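Local coordinates for protein alpha-1,2-mannosidase (Trichoderma reesei, PDB 1HCU) that probably trims alpha-1,2-linked mannose residues from high-mannose N-glycans, as a calcium-dependent glycoside hydrolase of family 47, at residues A[238-243]-A[291-296]; A[340-345]-A[379-384]; A[351-356]-A[385-390]; A[431-436]-A[446-451]. All blocks are in the same frame, centred on the assembly; numbering follows the deposited sequence.

How the contacts relate
Contact 1 comes first, closing a largely helical excursion of 47 residues by joining 238-243 to strand 292-297. It is complete before contacts 2 and 3 open, and those two cross: 340-345 and 351-356 are passed before the chain returns through 379-384 and 385-390. Contacts 1 to 3 reach one antiparallel sheet of this (alpha/alpha)7-barrel enzyme, strands 354-356 and 382-383 being neighbours in it, and Phe-292 of contact 1 packs against residues of both others. Contact 4 follows and closes a short loop of nine residues ahead of helix 451-465; Ile-434 N, probably hydrogen-bonded to Tyr-388 O, connects it to contact 3. Contacts 1 to 3 thus join segments distant in sequence.

Contact 1 of 4, residues A[238-243]-A[291-296]; sequences GSWSGL and TFLSSY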
loop_
_atom_site.group_PDB
_atom_site.type_symbol
_atom_site.label_atom_id
_atom_site.label_comp_id
_atom_site.label_asym_id
_atom_site.label_seq_id
_atom_site.Cartn_x
_atom_site.Cartn_y
_atom_site.Cartn_z
ATOM N N GLY A 238 2.088 17.851 -5.924
ATOM C CA GLY A 238 1.941 16.621 -5.175
ATOM C C GLY A 238 0.509 16.136 -5.180
ATOM O O GLY A 238 -0.330 16.695 -5.891
ATOM N N SER A 239 0.232 15.112 -4.376
ATOM C CA SER A 239 -1.101 14.525 -4.279
ATOM C C SER A 239 -1.060 13.389 -3.276
ATOM O O SER A 239 -0.045 13.167 -2.623
ATOM C CB SER A 239 -1.510 13.934 -5.618
ATOM O OG SER A 239 -0.736 12.773 -5.889
ATOM N N TRP A 240 -2.170 12.662 -3.165
ATOM C CA TRP A 240 -2.223 11.512 -2.278
ATOM C C TRP A 240 -2.171 10.222 -3.098
ATOM O O TRP A 240 -2.643 9.174 -2.663
ATOM C CB TRP A 240 -3.475 11.548 -1.395
ATOM C CG TRP A 240 -3.330 12.507 -0.243
ATOM C CD1 TRP A 240 -3.305 13.870 -0.311
ATOM C CD2 TRP A 240 -3.114 12.172 1.133
ATOM N NE1 TRP A 240 -3.083 14.407 0.933
ATOM C CE2 TRP A 240 -2.960 13.391 1.841
ATOM C CE3 TRP A 240 -3.030 10.961 1.838
ATOM C CZ2 TRP A 240 -2.729 13.439 3.222
ATOM C CZ3 TRP A 240 -2.798 11.004 3.218
ATOM C CH2 TRP A 240 -2.650 12.236 3.894
ATOM N N SER A 241 -1.588 10.300 -4.291
ATOM C CA SER A 241 -1.476 9.117 -5.136
ATOM C C SER A 241 -0.023 8.840 -5.541
ATOM O O SER A 241 0.899 9.096 -4.770
ATOM C CB SER A 241 -2.367 9.250 -6.384
ATOM O OG SER A 241 -1.932 10.303 -7.216
ATOM N N GLY A 242 0.171 8.303 -6.740
ATOM C CA GLY A 242 1.509 7.978 -7.206
ATOM C C GLY A 242 2.579 9.023 -6.949
ATOM O O GLY A 242 2.342 10.220 -7.108
ATOM N N LEU A 243 3.758 8.558 -6.540
ATOM C CA LEU A 243 4.902 9.425 -6.270
ATOM C C LEU A 243 4.907 10.182 -4.944
ATOM O O LEU A 243 5.916 10.809 -4.610
ATOM C CB LEU A 243 5.069 10.446 -7.399
ATOM C CG LEU A 243 5.246 9.901 -8.812
ATOM C CD1 LEU A 243 5.297 11.084 -9.761
ATOM C CD2 LEU A 243 6.514 9.047 -8.909
ATOM N N THR A 291 -16.907 13.317 -1.885
ATOM C CA THR A 291 -15.679 14.030 -1.621
ATOM C C THR A 291 -14.468 13.232 -2.089
ATOM O O THR A 291 -14.246 12.112 -1.627
ATOM C CB THR A 291 -15.511 14.322 -0.123
ATOM O OG1 THR A 291 -16.585 15.160 0.330
ATOM C CG2 THR A 291 -14.183 15.032 0.123
ATOM N N PHE A 292 -13.693 13.815 -3.003
ATOM C CA PHE A 292 -12.475 13.187 -3.525
ATOM C C PHE A 292 -11.280 14.095 -3.232
ATOM O O PHE A 292 -11.447 15.259 -2.869
ATOM C CB PHE A 292 -12.557 12.979 -5.048
ATOM C CG PHE A 292 -13.660 12.054 -5.483
ATOM C CD1 PHE A 292 -13.740 10.753 -4.983
ATOM C CD2 PHE A 292 -14.636 12.489 -6.377
ATOM C CE1 PHE A 292 -14.777 9.906 -5.367
ATOM C CE2 PHE A 292 -15.680 11.645 -6.768
ATOM C CZ PHE A 292 -15.751 10.357 -6.262
ATOM N N LEU A 293 -10.074 13.563 -3.401
ATOM C CA LEU A 293 -8.866 14.348 -3.172
ATOM C C LEU A 293 -8.278 14.793 -4.514
ATOM O O LEU A 293 -8.014 13.962 -5.398
ATOM C CB LEU A 293 -7.825 13.533 -2.385
ATOM C CG LEU A 293 -8.205 13.129 -0.949
ATOM C CD1 LEU A 293 -7.003 12.521 -0.209
ATOM C CD2 LEU A 293 -8.695 14.357 -0.210
ATOM N N SER A 294 -8.098 16.104 -4.673
ATOM C CA SER A 294 -7.519 16.656 -5.896
ATOM C C SER A 294 -6.004 16.634 -5.750
ATOM O O SER A 294 -5.490 16.482 -4.639
ATOM C CB SER A 294 -7.952 18.114 -6.111
ATOM O OG SER A 294 -9.335 18.230 -6.402
ATOM N N SER A 295 -5.302 16.775 -6.872
ATOM C CA SER A 295 -3.847 16.827 -6.872
ATOM C C SER A 295 -3.558 18.317 -6.830
ATOM O O SER A 295 -4.475 19.128 -6.991
ATOM C CB SER A 295 -3.279 16.231 -8.157
ATOM O OG SER A 295 -3.693 16.990 -9.277
ATOM N N TYR A 296 -2.298 18.694 -6.635
ATOM C CA TYR A 296 -1.972 20.110 -6.555
ATOM C C TYR A 296 -0.619 20.482 -7.118
ATOM O O TYR A 296 0.266 19.645 -7.270
ATOM C CB TYR A 296 -2.057 20.581 -5.095
ATOM C CG TYR A 296 -1.036 19.933 -4.182
ATOM C CD1 TYR A 296 0.265 20.441 -4.076
ATOM C CD2 TYR A 296 -1.356 18.786 -3.449
ATOM C CE1 TYR A 296 1.229 19.811 -3.262
ATOM C CE2 TYR A 296 -0.405 18.156 -2.640
ATOM C CZ TYR A 296 0.885 18.675 -2.554
ATOM O OH TYR A 296 1.819 18.044 -1.775
HETATM O O HOH W 1 -4.784 14.048 -3.974
#
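An antiparallel beta bridge between Gly-238, at the end of strand 237-238, and Tyr-296 of strand 292-297 anchors this contact in an antiparallel sheet. It is a hydrogen-bonded pair: Gly-238 N lies 2.9 Å from Tyr-296 O, and Tyr-296 N returns the bond to Gly-238 O at the same length. The tyrosine then folds back over its partner. With chi1 at 65°, CG sits between the backbone N and the carbonyl carbon, and the ring presents a face to the glycine, whose CA is 3.8 Å from the ring centroid in a CH-pi contact. The phenol oxygen is held beyond the contact by Ile-222 O.

Further along, where the chains separate, water 1 spans the gap, accepting from Trp-240 N at 3.1 Å and donating to Ser-294 O at 2.6 Å. Beside it the Leu-293 branch ending in CD1 reaches over the five-membered ring, 3.7 Å from Trp-240 CG and offset toward the rim of the indole. Ser-239 OG, meanwhile, is hydrogen-bonded to Ser-241 OG within its own segment.

The Trp-240 end of the contact lies beside Asp-245, a predicted active-site residue. Helices complete the setting: Trp-240 stacks on Tyr-248 of helix 245-257 and touches helix 263-280, while Leu-293 rests on Phe-331 and Leu-335 of helix 326-344.

Contact 2 of 4, residues A[340-345]-A[379-384]; sequences FGTYTQ and AGFWVT
Gln-345 and Ala-379 supply the polar part of this contact, Thr-342 and Phe-381 the apolar part. In the polar part a single amide nitrogen serves two carbonyls. Gln-345 NE2, just past helix 326-344, donates back to Gly-341 O of that helix at 3.0 Å; the acceptor lies nearly in the amide plane, whereas the donor stands above the plane of the carbonyl. The same nitrogen, Gln-345 NE2, reaches Ala-379 O at the end of helix 373-379, also at 3.0 Å, but this bond is weak because it is strongly bent, with 130° at the hydrogen. The amide oxygen, OE1, takes a hydrogen bond from Arg-287 NH1, so both ends of the group are engaged and its rotation is probably fixed.

The apolar part is a CH-pi contact. Thr-342 CG2 stands 3.8 Å from the centroid of the Phe-381 ring, almost straight above its centre, and the two side chains cross at about a right angle. The ring tip also runs close to the helix backbone, Phe-381 CZ lying 3.4 Å from Thr-342 CA. At the rim, Gln-345 NE2 sits near the ring plane, 4.1 Å from Phe-381 CE2, linking the two kinds of interaction. Thr-342 OG1 is turned to its own helix, where Tyr-339 O holds it.

Phe-381 also meets Phe-355 and Phe-375 edge-to-face. The whole is a helix-to-strand junction: helix 373-379 stops at Gly-380, whose positive phi is a familiar way of ending a helix, and Phe-381, just before strand 382-383, packs on the end of helix 326-344.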
loop_
_atom_site.group_PDB
_atom_site.type_symbol
_atom_site.label_atom_id
_atom_site.label_comp_id
_atom_site.label_asym_id
_atom_site.label_seq_id
_atom_site.Cartn_x
_atom_site.Cartn_y
_atom_site.Cartn_z
ATOM N N PHE A 340 -15.654 4.460 -2.522
ATOM C CA PHE A 340 -16.377 3.221 -2.767
ATOM C C PHE A 340 -17.446 3.485 -3.825
ATOM O O PHE A 340 -17.849 2.581 -4.549
ATOM C CB PHE A 340 -17.043 2.692 -1.501
ATOM C CG PHE A 340 -17.873 1.467 -1.741
ATOM C CD1 PHE A 340 -17.268 0.233 -1.965
ATOM C CD2 PHE A 340 -19.256 1.560 -1.811
ATOM C CE1 PHE A 340 -18.035 -0.893 -2.259
ATOM C CE2 PHE A 340 -20.030 0.448 -2.105
ATOM C CZ PHE A 340 -19.420 -0.786 -2.330
ATOM N N GLY A 341 -17.887 4.738 -3.912
ATOM C CA GLY A 341 -18.889 5.119 -4.894
ATOM C C GLY A 341 -18.393 4.945 -6.323
ATOM O O GLY A 341 -19.202 4.892 -7.255
ATOM N N THR A 342 -17.072 4.871 -6.511
ATOM C CA THR A 342 -16.517 4.681 -7.860
ATOM C C THR A 342 -16.517 3.185 -8.178
ATOM O O THR A 342 -16.286 2.770 -9.314
ATOM C CB THR A 342 -15.065 5.238 -8.002
ATOM O OG1 THR A 342 -14.181 4.543 -7.107
ATOM C CG2 THR A 342 -15.031 6.736 -7.700
ATOM N N TYR A 343 -16.777 2.385 -7.148
ATOM C CA TYR A 343 -16.854 0.931 -7.280
ATOM C C TYR A 343 -18.313 0.573 -7.604
ATOM O O TYR A 343 -18.619 0.008 -8.654
ATOM C CB TYR A 343 -16.471 0.260 -5.955
ATOM C CG TYR A 343 -15.062 -0.286 -5.858
ATOM C CD1 TYR A 343 -14.832 -1.662 -5.895
ATOM C CD2 TYR A 343 -13.961 0.563 -5.700
ATOM C CE1 TYR A 343 -13.551 -2.183 -5.776
ATOM C CE2 TYR A 343 -12.670 0.052 -5.581
ATOM C CZ TYR A 343 -12.471 -1.325 -5.621
ATOM O OH TYR A 343 -11.204 -1.849 -5.524
ATOM N N THR A 344 -19.193 0.942 -6.677
ATOM C CA THR A 344 -20.629 0.669 -6.736
ATOM C C THR A 344 -21.383 1.259 -7.931
ATOM O O THR A 344 -22.464 0.785 -8.270
ATOM C CB THR A 344 -21.325 1.158 -5.412
ATOM O OG1 THR A 344 -22.658 0.647 -5.334
ATOM C CG2 THR A 344 -21.384 2.679 -5.370
ATOM N N GLN A 345 -20.823 2.267 -8.589
ATOM C CA GLN A 345 -21.535 2.860 -9.715
ATOM C C GLN A 345 -21.108 2.426 -11.119
ATOM O O GLN A 345 -21.750 2.809 -12.104
ATOM C CB GLN A 345 -21.524 4.386 -9.585
ATOM C CG GLN A 345 -22.136 4.845 -8.265
ATOM C CD GLN A 345 -22.293 6.350 -8.162
ATOM O OE1 GLN A 345 -23.292 6.916 -8.615
ATOM N NE2 GLN A 345 -21.295 7.012 -7.569
ATOM N N ALA A 379 -23.418 9.629 -11.615
ATOM C CA ALA A 379 -22.351 8.993 -10.850
ATOM C C ALA A 379 -21.448 9.975 -10.107
ATOM O O ALA A 379 -20.953 9.668 -9.021
ATOM C CB ALA A 379 -21.511 8.122 -11.759
ATOM N N GLY A 380 -21.215 11.144 -10.692
ATOM C CA GLY A 380 -20.373 12.124 -10.038
ATOM C C GLY A 380 -18.911 12.063 -10.445
ATOM O O GLY A 380 -18.068 12.710 -9.825
ATOM N N PHE A 381 -18.598 11.292 -11.484
ATOM C CA PHE A 381 -17.220 11.184 -11.964
ATOM C C PHE A 381 -17.202 10.481 -13.314
ATOM O O PHE A 381 -18.188 9.864 -13.710
ATOM C CB PHE A 381 -16.377 10.382 -10.952
ATOM C CG PHE A 381 -16.698 8.896 -10.916
ATOM C CD1 PHE A 381 -16.004 7.996 -11.725
ATOM C CD2 PHE A 381 -17.705 8.404 -10.087
ATOM C CE1 PHE A 381 -16.307 6.621 -11.709
ATOM C CE2 PHE A 381 -18.020 7.043 -10.062
ATOM C CZ PHE A 381 -17.319 6.145 -10.875
ATOM N N TRP A 382 -16.104 10.606 -14.046
ATOM C CA TRP A 382 -15.982 9.877 -15.298
ATOM C C TRP A 382 -14.639 9.161 -15.262
ATOM O O TRP A 382 -13.728 9.558 -14.533
ATOM C CB TRP A 382 -16.120 10.796 -16.518
ATOM C CG TRP A 382 -15.073 11.812 -16.704
ATOM C CD1 TRP A 382 -13.880 11.656 -17.346
ATOM C CD2 TRP A 382 -15.145 13.183 -16.310
ATOM N NE1 TRP A 382 -13.205 12.850 -17.387
ATOM C CE2 TRP A 382 -13.955 13.807 -16.759
ATOM C CE3 TRP A 382 -16.100 13.948 -15.627
ATOM C CZ2 TRP A 382 -13.693 15.164 -16.547
ATOM C CZ3 TRP A 382 -15.845 15.297 -15.414
ATOM C CH2 TRP A 382 -14.647 15.893 -15.875
ATOM N N VAL A 383 -14.532 8.085 -16.028
ATOM C CA VAL A 383 -13.321 7.275 -16.053
ATOM C C VAL A 383 -12.285 7.764 -17.043
ATOM O O VAL A 383 -12.609 8.078 -18.184
ATOM C CB VAL A 383 -13.650 5.810 -16.403
ATOM C CG1 VAL A 383 -12.409 4.941 -16.237
ATOM C CG2 VAL A 383 -14.788 5.314 -15.529
ATOM N N THR A 384 -11.035 7.807 -16.592
ATOM C CA THR A 384 -9.918 8.229 -17.425
ATOM C C THR A 384 -8.982 7.035 -17.655
ATOM O O THR A 384 -8.272 6.971 -18.658
ATOM C CB THR A 384 -9.121 9.385 -16.762
ATOM O OG1 THR A 384 -8.686 8.981 -15.462
ATOM C CG2 THR A 384 -9.987 10.641 -16.629
#

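Contact 3 of 4, residues A[351-356]-A[385-390]; sequences GPEGFA and APYYIL
Ala-385 O is gripped by two successive amides, those of Glu-353 and Gly-354. The bond from Gly-354 N is the straighter, 3.1 Å long and lying in the carbonyl plane on a lone pair; that from Glu-353 N is shorter, 2.8 Å, but bent to 129° and weak. Ala-385 N answers with a bond of 3.0 Å to Gly-354 O. Two residues thus face one, which is a classic beta bulge, placed where strand 354-356 begins.

Beyond the bulge the segments diverge and water 2 connects them, donating to Gly-351 O at 3.0 Å and to Tyr-387 O at 2.9 Å. The water also lies in the plane of the Tyr-388 ring, at its edge. Tyr-388 OH is hydrogen-bonded to Arg-391 O.

Side chains meet where Glu-353 passes over Tyr-387. The CB of the tyrosine points away from the other segment, yet a chi1 of 53° puts CG between the backbone N and the carbonyl carbon, and the ring comes back to the glutamate. Glu-353 CB stands over one face, toward the rim, 4.1 Å from the ring centroid. The glutamate chain bends at chi2, and its carboxylate ends nearly parallel to the ring, the planes being 8° apart. Glu-353 OE2 forms a salt bridge with Arg-391 NE.

Glu-353 is a predicted proton donor. The bulge, in which its own amide makes a weak bond, sets its backbone, and Arg-391 engages its carboxylate, an arrangement consistent with a place in the active site, although the exact placement of the side chain is approximate.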
loop_
_atom_site.group_PDB
_atom_site.type_symbol
_atom_site.label_atom_id
_atom_site.label_comp_id
_atom_site.label_asym_id
_atom_site.label_seq_id
_atom_site.Cartn_x
_atom_site.Cartn_y
_atom_site.Cartn_z
ATOM N N GLY A 351 -14.024 -0.329 -8.961
ATOM C CA GLY A 351 -13.542 1.029 -9.182
ATOM C C GLY A 351 -12.494 1.187 -10.276
ATOM O O GLY A 351 -11.687 0.286 -10.494
ATOM N N PRO A 352 -12.480 2.329 -10.983
ATOM C CA PRO A 352 -11.523 2.605 -12.060
ATOM C C PRO A 352 -10.135 2.954 -11.531
ATOM O O PRO A 352 -9.983 3.329 -10.375
ATOM C CB PRO A 352 -12.168 3.773 -12.800
ATOM C CG PRO A 352 -12.827 4.533 -11.689
ATOM C CD PRO A 352 -13.449 3.434 -10.844
ATOM N N GLU A 353 -9.132 2.820 -12.391
ATOM C CA GLU A 353 -7.745 3.114 -12.040
ATOM C C GLU A 353 -7.568 4.619 -11.902
ATOM O O GLU A 353 -6.860 5.109 -11.016
ATOM C CB GLU A 353 -6.830 2.588 -13.138
ATOM C CG GLU A 353 -5.692 1.756 -12.629
ATOM C CD GLU A 353 -4.584 2.597 -12.095
ATOM O OE1 GLU A 353 -4.373 3.680 -12.670
ATOM O OE2 GLU A 353 -3.921 2.184 -11.128
ATOM N N GLY A 354 -8.225 5.342 -12.799
ATOM C CA GLY A 354 -8.170 6.784 -12.785
ATOM C C GLY A 354 -9.529 7.336 -13.163
ATOM O O GLY A 354 -10.189 6.796 -14.052
ATOM N N PHE A 355 -9.952 8.396 -12.478
ATOM C CA PHE A 355 -11.231 9.031 -12.754
ATOM C C PHE A 355 -11.126 10.528 -12.497
ATOM O O PHE A 355 -10.200 10.986 -11.825
ATOM C CB PHE A 355 -12.353 8.413 -11.896
ATOM C CG PHE A 355 -12.186 8.628 -10.411
ATOM C CD1 PHE A 355 -12.707 9.757 -9.785
ATOM C CD2 PHE A 355 -11.496 7.695 -9.639
ATOM C CE1 PHE A 355 -12.550 9.955 -8.413
ATOM C CE2 PHE A 355 -11.332 7.884 -8.264
ATOM C CZ PHE A 355 -11.860 9.016 -7.651
ATOM N N ALA A 356 -12.076 11.289 -13.034
ATOM C CA ALA A 356 -12.060 12.739 -12.866
ATOM C C ALA A 356 -13.462 13.344 -12.733
ATOM O O ALA A 356 -14.467 12.679 -12.966
ATOM C CB ALA A 356 -11.319 13.380 -14.037
ATOM N N ALA A 385 -8.993 6.092 -16.713
ATOM C CA ALA A 385 -8.168 4.886 -16.788
ATOM C C ALA A 385 -9.076 3.767 -16.302
ATOM O O ALA A 385 -9.221 3.552 -15.099
ATOM C CB ALA A 385 -6.953 5.017 -15.886
ATOM N N PRO A 386 -9.688 3.035 -17.242
ATOM C CA PRO A 386 -10.622 1.926 -17.018
ATOM C C PRO A 386 -10.155 0.618 -16.402
ATOM O O PRO A 386 -10.959 -0.097 -15.800
ATOM C CB PRO A 386 -11.224 1.711 -18.405
ATOM C CG PRO A 386 -10.059 2.003 -19.306
ATOM C CD PRO A 386 -9.448 3.239 -18.687
ATOM N N TYR A 387 -8.877 0.285 -16.534
ATOM C CA TYR A 387 -8.424 -0.988 -15.990
ATOM C C TYR A 387 -8.375 -1.101 -14.471
ATOM O O TYR A 387 -8.458 -0.108 -13.741
ATOM C CB TYR A 387 -7.060 -1.365 -16.576
ATOM C CG TYR A 387 -6.000 -0.304 -16.434
ATOM C CD1 TYR A 387 -5.873 0.724 -17.375
ATOM C CD2 TYR A 387 -5.127 -0.315 -15.349
ATOM C CE1 TYR A 387 -4.895 1.718 -17.231
ATOM C CE2 TYR A 387 -4.152 0.671 -15.197
ATOM C CZ TYR A 387 -4.046 1.678 -16.136
ATOM O OH TYR A 387 -3.100 2.652 -15.957
ATOM N N TYR A 388 -8.260 -2.345 -14.019
ATOM C CA TYR A 388 -8.158 -2.701 -12.608
ATOM C C TYR A 388 -7.143 -3.850 -12.517
ATOM O O TYR A 388 -7.293 -4.884 -13.184
ATOM C CB TYR A 388 -9.512 -3.165 -12.051
ATOM C CG TYR A 388 -9.422 -3.660 -10.619
ATOM C CD1 TYR A 388 -9.128 -2.785 -9.570
ATOM C CD2 TYR A 388 -9.582 -5.013 -10.320
ATOM C CE1 TYR A 388 -8.994 -3.250 -8.263
ATOM C CE2 TYR A 388 -9.451 -5.489 -9.018
ATOM C CZ TYR A 388 -9.158 -4.604 -7.995
ATOM O OH TYR A 388 -9.032 -5.073 -6.704
ATOM N N ILE A 389 -6.111 -3.674 -11.696
ATOM C CA ILE A 389 -5.092 -4.706 -11.568
ATOM C C ILE A 389 -4.991 -5.311 -10.180
ATOM O O ILE A 389 -3.898 -5.556 -9.662
ATOM C CB ILE A 389 -3.695 -4.187 -12.018
ATOM C CG1 ILE A 389 -3.183 -3.097 -11.078
ATOM C CG2 ILE A 389 -3.796 -3.613 -13.424
ATOM C CD1 ILE A 389 -1.774 -2.624 -11.432
ATOM N N LEU A 390 -6.153 -5.547 -9.579
ATOM C CA LEU A 390 -6.236 -6.172 -8.266
ATOM C C LEU A 390 -5.705 -5.319 -7.106
ATOM O O LEU A 390 -5.209 -5.864 -6.112
ATOM C CB LEU A 390 -5.506 -7.530 -8.322
ATOM C CG LEU A 390 -5.932 -8.476 -9.467
ATOM C CD1 LEU A 390 -5.126 -9.768 -9.457
ATOM C CD2 LEU A 390 -7.428 -8.802 -9.311
HETATM O O HOH W 2 -8.731 0.040 -10.888
#

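Contact 4 of 4, residues A[431-436]-A[446-451]; sequences YSSIND and SDDMES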
loop_
_atom_site.group_PDB
_atom_site.type_symbol
_atom_site.label_atom_id
_atom_site.label_comp_id
_atom_site.label_asym_id
_atom_site.label_seq_id
_atom_site.Cartn_x
_atom_site.Cartn_y
_atom_site.Cartn_z
ATOM N N TYR A 431 -7.016 -15.439 -10.484
ATOM C CA TYR A 431 -7.582 -14.110 -10.706
ATOM C C TYR A 431 -6.595 -13.248 -11.479
ATOM O O TYR A 431 -5.380 -13.434 -11.396
ATOM C CB TYR A 431 -7.947 -13.445 -9.366
ATOM C CG TYR A 431 -8.921 -14.255 -8.533
ATOM C CD1 TYR A 431 -8.471 -15.290 -7.711
ATOM C CD2 TYR A 431 -10.298 -14.040 -8.626
ATOM C CE1 TYR A 431 -9.368 -16.096 -7.007
ATOM C CE2 TYR A 431 -11.209 -14.842 -7.927
ATOM C CZ TYR A 431 -10.735 -15.871 -7.124
ATOM O OH TYR A 431 -11.624 -16.702 -6.469
ATOM N N SER A 432 -7.116 -12.289 -12.221
ATOM C CA SER A 432 -6.259 -11.452 -13.033
ATOM C C SER A 432 -6.758 -10.026 -13.184
ATOM O O SER A 432 -7.920 -9.723 -12.915
ATOM C CB SER A 432 -6.118 -12.086 -14.424
ATOM O OG SER A 432 -5.502 -11.203 -15.342
ATOM N N SER A 433 -5.852 -9.159 -13.619
ATOM C CA SER A 433 -6.162 -7.762 -13.865
ATOM C C SER A 433 -7.155 -7.761 -15.015
ATOM O O SER A 433 -7.119 -8.647 -15.872
ATOM C CB SER A 433 -4.905 -7.007 -14.301
ATOM O OG SER A 433 -3.830 -7.231 -13.410
ATOM N N ILE A 434 -8.028 -6.762 -15.033
ATOM C CA ILE A 434 -9.039 -6.639 -16.074
ATOM C C ILE A 434 -8.912 -5.333 -16.854
ATOM O O ILE A 434 -8.472 -4.314 -16.315
ATOM C CB ILE A 434 -10.449 -6.749 -15.478
ATOM C CG1 ILE A 434 -10.589 -5.795 -14.283
ATOM C CG2 ILE A 434 -10.711 -8.188 -15.077
ATOM C CD1 ILE A 434 -11.995 -5.699 -13.720
ATOM N N ASN A 435 -9.326 -5.369 -18.118
ATOM C CA ASN A 435 -9.230 -4.220 -19.010
ATOM C C ASN A 435 -10.209 -3.060 -18.840
ATOM O O ASN A 435 -9.794 -1.908 -18.754
ATOM C CB ASN A 435 -9.296 -4.690 -20.467
ATOM C CG ASN A 435 -8.189 -5.666 -20.818
ATOM O OD1 ASN A 435 -7.021 -5.438 -20.506
ATOM N ND2 ASN A 435 -8.551 -6.754 -21.481
ATOM N N ASP A 436 -11.506 -3.345 -18.810
ATOM C CA ASP A 436 -12.481 -2.271 -18.706
ATOM C C ASP A 436 -13.467 -2.449 -17.568
ATOM O O ASP A 436 -14.370 -3.284 -17.623
ATOM C CB ASP A 436 -13.250 -2.153 -20.011
ATOM C CG ASP A 436 -13.930 -0.814 -20.169
ATOM O OD1 ASP A 436 -14.295 -0.190 -19.147
ATOM O OD2 ASP A 436 -14.109 -0.395 -21.330
ATOM N N SER A 446 -6.225 -9.201 -18.444
ATOM C CA SER A 446 -4.963 -8.823 -19.084
ATOM C C SER A 446 -3.870 -9.839 -18.759
ATOM O O SER A 446 -2.697 -9.618 -19.042
ATOM C CB SER A 446 -4.537 -7.408 -18.668
ATOM O OG SER A 446 -4.569 -7.220 -17.265
ATOM N N ASP A 447 -4.283 -10.954 -18.161
ATOM C CA ASP A 447 -3.388 -12.054 -17.809
ATOM C C ASP A 447 -2.232 -11.690 -16.874
ATOM O O ASP A 447 -1.062 -11.753 -17.251
ATOM C CB ASP A 447 -2.855 -12.688 -19.099
ATOM C CG ASP A 447 -2.156 -14.013 -18.859
ATOM O OD1 ASP A 447 -2.603 -14.780 -17.977
ATOM O OD2 ASP A 447 -1.167 -14.292 -19.570
ATOM N N ASP A 448 -2.563 -11.315 -15.644
ATOM C CA ASP A 448 -1.547 -10.955 -14.661
ATOM C C ASP A 448 -2.125 -10.946 -13.248
ATOM O O ASP A 448 -3.251 -10.518 -13.027
ATOM C CB ASP A 448 -0.944 -9.590 -14.992
ATOM C CG ASP A 448 0.056 -9.128 -13.945
ATOM O OD1 ASP A 448 1.061 -9.834 -13.707
ATOM O OD2 ASP A 448 -0.169 -8.051 -13.354
ATOM N N MET A 449 -1.343 -11.444 -12.300
ATOM C CA MET A 449 -1.759 -11.509 -10.907
ATOM C C MET A 449 -0.624 -10.966 -10.037
ATOM O O MET A 449 0.279 -11.699 -9.637
ATOM C CB MET A 449 -2.097 -12.961 -10.536
ATOM C CG MET A 449 -2.633 -13.149 -9.125
ATOM S SD MET A 449 -3.536 -14.731 -8.892
ATOM C CE MET A 449 -2.241 -15.788 -8.290
ATOM N N GLU A 450 -0.682 -9.668 -9.766
ATOM C CA GLU A 450 0.327 -8.988 -8.963
ATOM C C GLU A 450 0.439 -9.566 -7.558
ATOM O O GLU A 450 -0.545 -10.049 -6.992
ATOM C CB GLU A 450 -0.000 -7.502 -8.888
ATOM C CG GLU A 450 0.081 -6.803 -10.228
ATOM C CD GLU A 450 1.501 -6.472 -10.624
ATOM O OE1 GLU A 450 1.718 -6.118 -11.802
ATOM O OE2 GLU A 450 2.401 -6.555 -9.758
ATOM N N SER A 451 1.639 -9.493 -6.990
ATOM C CA SER A 451 1.871 -10.028 -5.655
ATOM C C SER A 451 1.023 -9.361 -4.563
ATOM O O SER A 451 0.612 -10.027 -3.611
ATOM C CB SER A 451 3.367 -9.948 -5.300
ATOM O OG SER A 451 3.801 -8.614 -5.111
HETATM O O HOH W 3 -2.639 -7.910 -10.928
HETATM O O HOH W 4 -5.241 -4.746 -16.875
#
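Ser-432 turns its hydroxyl to Asp-448 of the returning 446-451 segment, whereas that of the next serine, Ser-433, turns to a water. In Ser-432, OG is anti to the backbone N (chi1 169°) and bridges the segments: it accepts from Asp-448 N at 3.0 Å in a nearly straight bond and donates to Ser-433 O, approaching that carbonyl in its plane on a lone pair. Ser-433 O takes a second proton from Ser-446 N at 2.8 Å, this donor standing above the carbonyl plane. In Ser-433, OG lies beside the backbone N (chi1 -51°) and meets water 3 at 2.8 Å, which in turn accepts from Glu-450 N. Ser-433 N donates to Asp-448 O at 3.0 Å, and Ser-432 CA makes a CA-H...O contact with the same oxygen.

Met-449 SD comes within 3.4 Å of Tyr-431 O on the 431-436 segment, while the tyrosine ring leads off to meet Trp-453. At the start of 446-451, Ser-446 OG and water 4 are 2.6 Å apart. Asp-447, facing away, is bound by Val-43 N and Ser-44 OG, fastening the loop to the segment after strand 39-41.

Serine hydroxyls, backbone groups and waters thus knit together the base of a loop that has no regular strand pairing. The closeness of Asp-448 OD2 and Glu-450 OE1, 3.1 Å apart, with Glu-50 nearby, suggests that one of these carboxylates may be protonated.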